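Local structure of pyroglutamyl-peptidase I (Fervidobacterium islandicum, 6LTQ) at residues K14-F25 / N74-Q83. The protein probably removes N-terminal pyroglutamyl residues from peptides and proteins, as expected of a pyroglutamyl-peptidase I from a keratin-degrading thermophile. Numbering follows the deposited sequence.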
ATOM      1  N   LYS D  14      32.500  14.888  25.908  1.00 48.36           N
ATOM      2  CA  LYS D  14      31.296  15.322  25.219  1.00 39.34           C
ATOM      3  C   LYS D  14      31.306  14.775  23.794  1.00 28.95           C
ATOM      4  O   LYS D  14      32.291  14.937  23.069  1.00 32.34           O
ATOM      5  CB  LYS D  14      31.247  16.850  25.221  1.00 45.26           C
ATOM      6  CG  LYS D  14      29.949  17.467  24.778  1.00 51.26           C
ATOM      7  CD  LYS D  14      30.065  18.982  24.690  1.00 47.51           C
ATOM      8  CE  LYS D  14      29.471  19.659  25.908  1.00 58.68           C
ATOM      9  NZ  LYS D  14      29.012  21.038  25.563  1.00 65.30           N
ATOM     10  N   LEU D  15      30.207  14.147  23.379  1.00 36.37           N
ATOM     11  CA  LEU D  15      30.145  13.589  22.033  1.00 27.06           C
ATOM     12  C   LEU D  15      29.984  14.683  20.986  1.00 36.38           C
ATOM     13  O   LEU D  15      29.110  15.544  21.107  1.00 34.77           O
ATOM     14  CB  LEU D  15      29.000  12.581  21.930  1.00 39.65           C
ATOM     15  CG  LEU D  15      29.226  11.304  22.742  1.00 43.32           C
ATOM     16  CD1 LEU D  15      27.930  10.528  22.938  1.00 48.96           C
ATOM     17  CD2 LEU D  15      30.300  10.434  22.094  1.00 46.77           C
ATOM     18  N   SER D  16      30.829  14.647  19.957  1.00 25.91           N
ATOM     19  CA  SER D  16      30.694  15.535  18.811  1.00 32.68           C
ATOM     20  C   SER D  16      29.804  14.846  17.779  1.00 30.73           C
ATOM     21  O   SER D  16      30.132  13.752  17.298  1.00 28.49           O
ATOM     22  CB  SER D  16      32.050  15.892  18.209  1.00 29.81           C
ATOM     23  OG  SER D  16      32.749  14.729  17.800  1.00 43.98           O
ATOM     24  N   VAL D  17      28.688  15.483  17.440  1.00 28.04           N
ATOM     25  CA  VAL D  17      27.658  14.894  16.588  1.00 21.90           C
ATOM     26  C   VAL D  17      27.529  15.721  15.325  1.00 24.50           C
ATOM     27  O   VAL D  17      27.326  16.939  15.397  1.00 32.49           O
ATOM     28  CB  VAL D  17      26.317  14.822  17.337  1.00 28.56           C
ATOM     29  CG1 VAL D  17      25.207  14.366  16.410  1.00 20.63           C
ATOM     30  CG2 VAL D  17      26.461  13.911  18.540  1.00 26.24           C
ATOM     31  N   LEU D  18      27.608  15.055  14.161  1.00 17.35           N
ATOM     32  CA  LEU D  18      27.364  15.692  12.873  1.00 24.34           C
ATOM     33  C   LEU D  18      25.949  15.333  12.439  1.00 27.08           C
ATOM     34  O   LEU D  18      25.634  14.150  12.262  1.00 29.66           O
ATOM     35  CB  LEU D  18      28.381  15.243  11.830  1.00 18.41           C
ATOM     36  CG  LEU D  18      28.089  15.733  10.419  1.00 21.47           C
ATOM     37  CD1 LEU D  18      28.023  17.267  10.375  1.00 32.29           C
ATOM     38  CD2 LEU D  18      29.109  15.195   9.406  1.00 28.06           C
ATOM     39  N   LEU D  19      25.086  16.344  12.345  1.00 26.31           N
ATOM     40  CA  LEU D  19      23.709  16.205  11.881  1.00 19.40           C
ATOM     41  C   LEU D  19      23.607  16.777  10.478  1.00 23.38           C
ATOM     42  O   LEU D  19      23.862  17.969  10.270  1.00 23.98           O
ATOM     43  CB  LEU D  19      22.744  16.924  12.824  1.00 25.00           C
ATOM     44  CG  LEU D  19      21.259  16.826  12.489  1.00 27.09           C
ATOM     45  CD1 LEU D  19      20.760  15.386  12.782  1.00 19.57           C
ATOM     46  CD2 LEU D  19      20.489  17.855  13.305  1.00 25.15           C
ATOM     47  N   THR D  20      23.253  15.935   9.510  1.00 15.32           N
ATOM     48  CA  THR D  20      23.192  16.383   8.129  1.00 17.58           C
ATOM     49  C   THR D  20      21.779  16.260   7.574  1.00 21.56           C
ATOM     50  O   THR D  20      20.980  15.428   8.021  1.00 22.78           O
ATOM     51  CB  THR D  20      24.172  15.599   7.236  1.00 24.87           C
ATOM     52  OG1 THR D  20      23.702  14.258   7.073  1.00 22.13           O
ATOM     53  CG2 THR D  20      25.561  15.560   7.868  1.00 25.30           C
ATOM     54  N   GLY D  21      21.487  17.099   6.578  1.00 18.87           N
ATOM     55  CA  GLY D  21      20.273  17.017   5.815  1.00 15.93           C
ATOM     56  C   GLY D  21      20.638  17.191   4.337  1.00 17.86           C
ATOM     57  O   GLY D  21      21.808  17.376   4.010  1.00 26.27           O
ATOM     58  N   PHE D  22      19.620  17.138   3.500  1.00 20.31           N
ATOM     59  CA  PHE D  22      19.806  17.296   2.063  1.00 20.81           C
ATOM     60  C   PHE D  22      18.962  18.446   1.535  1.00 29.21           C
ATOM     61  O   PHE D  22      17.896  18.770   2.075  1.00 21.56           O
ATOM     62  CB  PHE D  22      19.445  16.023   1.319  1.00 22.53           C
ATOM     63  CG  PHE D  22      20.480  14.940   1.459  1.00 28.93           C
ATOM     64  CD1 PHE D  22      21.640  14.971   0.702  1.00 20.97           C
ATOM     65  CD2 PHE D  22      20.301  13.903   2.364  1.00 24.54           C
ATOM     66  CE1 PHE D  22      22.595  13.983   0.829  1.00 25.78           C
ATOM     67  CE2 PHE D  22      21.257  12.900   2.491  1.00 21.59           C
ATOM     68  CZ  PHE D  22      22.402  12.936   1.724  1.00 25.42           C
ATOM     69  N   GLU D  23      19.458  19.053   0.460  1.00 26.01           N
ATOM     70  CA  GLU D  23      18.729  20.078  -0.260  1.00 25.42           C
ATOM     71  C   GLU D  23      17.491  19.484  -0.936  1.00 23.41           C
ATOM     72  O   GLU D  23      17.369  18.263  -1.070  1.00 21.72           O
ATOM     73  CB  GLU D  23      19.662  20.728  -1.286  1.00 31.28           C
ATOM     74  CG  GLU D  23      20.920  21.264  -0.619  1.00 27.28           C
ATOM     75  CD  GLU D  23      21.925  21.904  -1.576  1.00 29.70           C
ATOM     76  OE1 GLU D  23      21.814  21.721  -2.809  1.00 30.99           O
ATOM     77  OE2 GLU D  23      22.835  22.600  -1.074  1.00 35.83           O
ATOM     78  N   PRO D  24      16.540  20.328  -1.339  1.00 25.68           N
ATOM     79  CA  PRO D  24      15.383  19.822  -2.084  1.00 28.16           C
ATOM     80  C   PRO D  24      15.809  19.211  -3.410  1.00 37.49           C
ATOM     81  O   PRO D  24      16.834  19.583  -3.992  1.00 29.09           O
ATOM     82  CB  PRO D  24      14.517  21.073  -2.303  1.00 29.64           C
ATOM     83  CG  PRO D  24      15.004  22.066  -1.256  1.00 26.73           C
ATOM     84  CD  PRO D  24      16.454  21.782  -1.087  1.00 25.54           C
ATOM     85  N   PHE D  25      15.003  18.264  -3.886  1.00 26.12           N
ATOM     86  CA  PHE D  25      15.286  17.553  -5.124  1.00 26.12           C
ATOM     87  C   PHE D  25      13.988  16.987  -5.683  1.00 25.53           C
ATOM     88  O   PHE D  25      12.943  16.991  -5.025  1.00 28.53           O
ATOM     89  CB  PHE D  25      16.315  16.439  -4.909  1.00 26.86           C
ATOM     90  CG  PHE D  25      15.774  15.265  -4.141  1.00 27.01           C
ATOM     91  CD1 PHE D  25      15.666  15.329  -2.760  1.00 21.33           C
ATOM     92  CD2 PHE D  25      15.353  14.115  -4.800  1.00 31.05           C
ATOM     93  CE1 PHE D  25      15.154  14.252  -2.038  1.00 34.50           C
ATOM     94  CE2 PHE D  25      14.843  13.036  -4.089  1.00 28.66           C
ATOM     95  CZ  PHE D  25      14.746  13.107  -2.702  1.00 25.17           C
ATOM     96  N   ASN D  74      36.378  17.172  13.759  1.00 33.69           N
ATOM     97  CA  ASN D  74      36.375  15.854  14.389  1.00 31.87           C
ATOM     98  C   ASN D  74      34.951  15.491  14.798  1.00 45.62           C
ATOM     99  O   ASN D  74      34.315  16.234  15.553  1.00 49.58           O
ATOM    100  CB  ASN D  74      37.291  15.801  15.610  1.00 38.15           C
ATOM    101  CG  ASN D  74      37.531  14.370  16.089  1.00 58.69           C
ATOM    102  OD1 ASN D  74      37.188  13.412  15.395  1.00 59.52           O
ATOM    103  ND2 ASN D  74      38.121  14.223  17.275  1.00 64.45           N
ATOM    104  N   ILE D  75      34.470  14.340  14.322  1.00 48.95           N
ATOM    105  CA  ILE D  75      33.083  13.908  14.499  1.00 35.10           C
ATOM    106  C   ILE D  75      33.073  12.519  15.118  1.00 27.75           C
ATOM    107  O   ILE D  75      33.700  11.597  14.583  1.00 38.64           O
ATOM    108  CB  ILE D  75      32.321  13.875  13.156  1.00 30.99           C
ATOM    109  CG1 ILE D  75      32.282  15.253  12.491  1.00 28.38           C
ATOM    110  CG2 ILE D  75      30.914  13.272  13.337  1.00 27.91           C
ATOM    111  CD1 ILE D  75      31.683  16.358  13.365  1.00 40.50           C
ATOM    112  N   ASP D  76      32.348  12.356  16.224  1.00 25.88           N
ATOM    113  CA  ASP D  76      32.148  11.030  16.808  1.00 20.53           C
ATOM    114  C   ASP D  76      30.961  10.253  16.213  1.00 38.44           C
ATOM    115  O   ASP D  76      31.052   9.029  16.038  1.00 30.57           O
ATOM    116  CB  ASP D  76      31.937  11.130  18.308  1.00 20.78           C
ATOM    117  CG  ASP D  76      33.114  11.765  19.012  1.00 46.38           C
ATOM    118  OD1 ASP D  76      32.883  12.560  19.950  1.00 44.68           O
ATOM    119  OD2 ASP D  76      34.268  11.484  18.608  1.00 47.54           O
ATOM    120  N   ILE D  77      29.810  10.900  15.998  1.00 34.53           N
ATOM    121  CA  ILE D  77      28.606  10.223  15.502  1.00 24.02           C
ATOM    122  C   ILE D  77      28.007  11.051  14.385  1.00 29.52           C
ATOM    123  O   ILE D  77      27.746  12.248  14.560  1.00 27.24           O
ATOM    124  CB  ILE D  77      27.550  10.016  16.597  1.00 34.97           C
ATOM    125  CG1 ILE D  77      28.197   9.562  17.897  1.00 36.36           C
ATOM    126  CG2 ILE D  77      26.478   9.012  16.125  1.00 31.75           C
ATOM    127  CD1 ILE D  77      27.298   9.738  19.081  1.00 51.56           C
ATOM    128  N   ALA D  78      27.721  10.403  13.267  1.00 17.28           N
ATOM    129  CA  ALA D  78      27.031  11.040  12.163  1.00 23.47           C
ATOM    130  C   ALA D  78      25.574  10.610  12.246  1.00 25.76           C
ATOM    131  O   ALA D  78      25.284   9.412  12.332  1.00 18.88           O
ATOM    132  CB  ALA D  78      27.650  10.645  10.824  1.00 22.28           C
ATOM    133  N   LEU D  79      24.674  11.580  12.306  1.00 22.49           N
ATOM    134  CA  LEU D  79      23.235  11.331  12.275  1.00 22.43           C
ATOM    135  C   LEU D  79      22.774  11.945  10.965  1.00 21.54           C
ATOM    136  O   LEU D  79      22.611  13.166  10.862  1.00 18.13           O
ATOM    137  CB  LEU D  79      22.535  11.941  13.486  1.00 22.67           C
ATOM    138  CG  LEU D  79      21.027  11.715  13.659  1.00 29.94           C
ATOM    139  CD1 LEU D  79      20.696  10.233  13.542  1.00 24.24           C
ATOM    140  CD2 LEU D  79      20.532  12.270  15.013  1.00 24.77           C
ATOM    141  N   HIS D  80      22.615  11.105   9.945  1.00 14.21           N
ATOM    142  CA  HIS D  80      22.237  11.576   8.627  1.00 13.82           C
ATOM    143  C   HIS D  80      20.721  11.544   8.493  1.00 19.37           C
ATOM    144  O   HIS D  80      20.092  10.507   8.747  1.00 17.04           O
ATOM    145  CB  HIS D  80      22.854  10.709   7.532  1.00 15.05           C
ATOM    146  CG  HIS D  80      24.345  10.736   7.496  1.00 22.48           C
ATOM    147  ND1 HIS D  80      25.069  11.894   7.281  1.00 20.42           N
ATOM    148  CD2 HIS D  80      25.251   9.741   7.626  1.00 21.84           C
ATOM    149  CE1 HIS D  80      26.360  11.604   7.289  1.00 24.59           C
ATOM    150  NE2 HIS D  80      26.496  10.304   7.496  1.00 25.99           N
ATOM    151  N   LEU D  81      20.145  12.669   8.078  1.00 14.42           N
ATOM    152  CA  LEU D  81      18.715  12.764   7.820  1.00 18.38           C
ATOM    153  C   LEU D  81      18.451  12.847   6.329  1.00 22.13           C
ATOM    154  O   LEU D  81      19.207  13.479   5.585  1.00 18.91           O
ATOM    155  CB  LEU D  81      18.088  13.984   8.504  1.00 14.73           C
ATOM    156  CG  LEU D  81      18.344  14.176   9.994  1.00 13.76           C
ATOM    157  CD1 LEU D  81      17.591  15.427  10.496  1.00 15.32           C
ATOM    158  CD2 LEU D  81      17.976  12.921  10.818  1.00 20.14           C
ATOM    159  N   GLY D  82      17.353  12.238   5.896  1.00 11.78           N
ATOM    160  CA  GLY D  82      16.974  12.323   4.504  1.00 13.03           C
ATOM    161  C   GLY D  82      15.477  12.170   4.345  1.00 17.41           C
ATOM    162  O   GLY D  82      14.782  11.676   5.241  1.00 18.87           O
ATOM    163  N   GLN D  83      14.989  12.607   3.186  1.00 17.99           N
ATOM    164  CA  GLN D  83      13.575  12.514   2.842  1.00 19.20           C
ATOM    165  C   GLN D  83      13.269  11.135   2.259  1.00 16.81           C
ATOM    166  O   GLN D  83      13.979  10.660   1.374  1.00 16.15           O
ATOM    167  CB  GLN D  83      13.212  13.616   1.844  1.00 19.93           C
ATOM    168  CG  GLN D  83      11.810  13.536   1.292  1.00 17.37           C
ATOM    169  CD  GLN D  83      11.613  14.489   0.134  1.00 26.50           C
ATOM    170  OE1 GLN D  83      11.508  15.708   0.326  1.00 23.79           O
ATOM    171  NE2 GLN D  83      11.579  13.948  -1.073  1.00 16.11           N
TER
HETATM  172  O   HOH W   1      21.952  13.863   5.274  1.00 21.45           O
HETATM  173  O   HOH W   2      13.025  17.543  -1.274  1.00 17.57           O
HETATM  174  O   HOH W   3      11.715  14.702  -3.962  1.00 31.34           O
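D76 and S16 interlock where the two strands begin to pair, D76 just ahead of strand 77-83. S16 N donates almost straight (173°) to D76 OD1 at 2.9 Å, on the anti side and well out of the carboxylate plane. In return, D76 N reaches both S16 O and S16 OG. S16 OG sits between its own N and carbonyl carbon (chi1 58°), which turns it to D76 N at 2.9 Å. Were D76 an alanine, S16 N would probably lose its side-chain acceptor. Strands 15-22 and 77-83 then run parallel, with backbone bonds alternating from I77 N to S16 O through L81 N to T20 O. In the central sheet of this alpha/beta/alpha fold, 15-22 lies between 48-55 and 77-83. Helix 59-72 carries the chain from 48-55 over to 77-83 in a beta-alpha-beta crossover. L19 runs alongside L79 on one face, its CD1 3.8 Å from L79 CG and 3.9 Å from L81 CG. On the other face, L18 CB packs on I75 CG2 at 3.5 Å. T20 OG1 approaches the H80 ring at its edge and hydrogen-bonds ND1 at 2.7 Å; S163 holds NE2. At the far end, the Q83 amide lies obliquely against the F25 ring, planes 30° apart, while its OE1 bonds Q187.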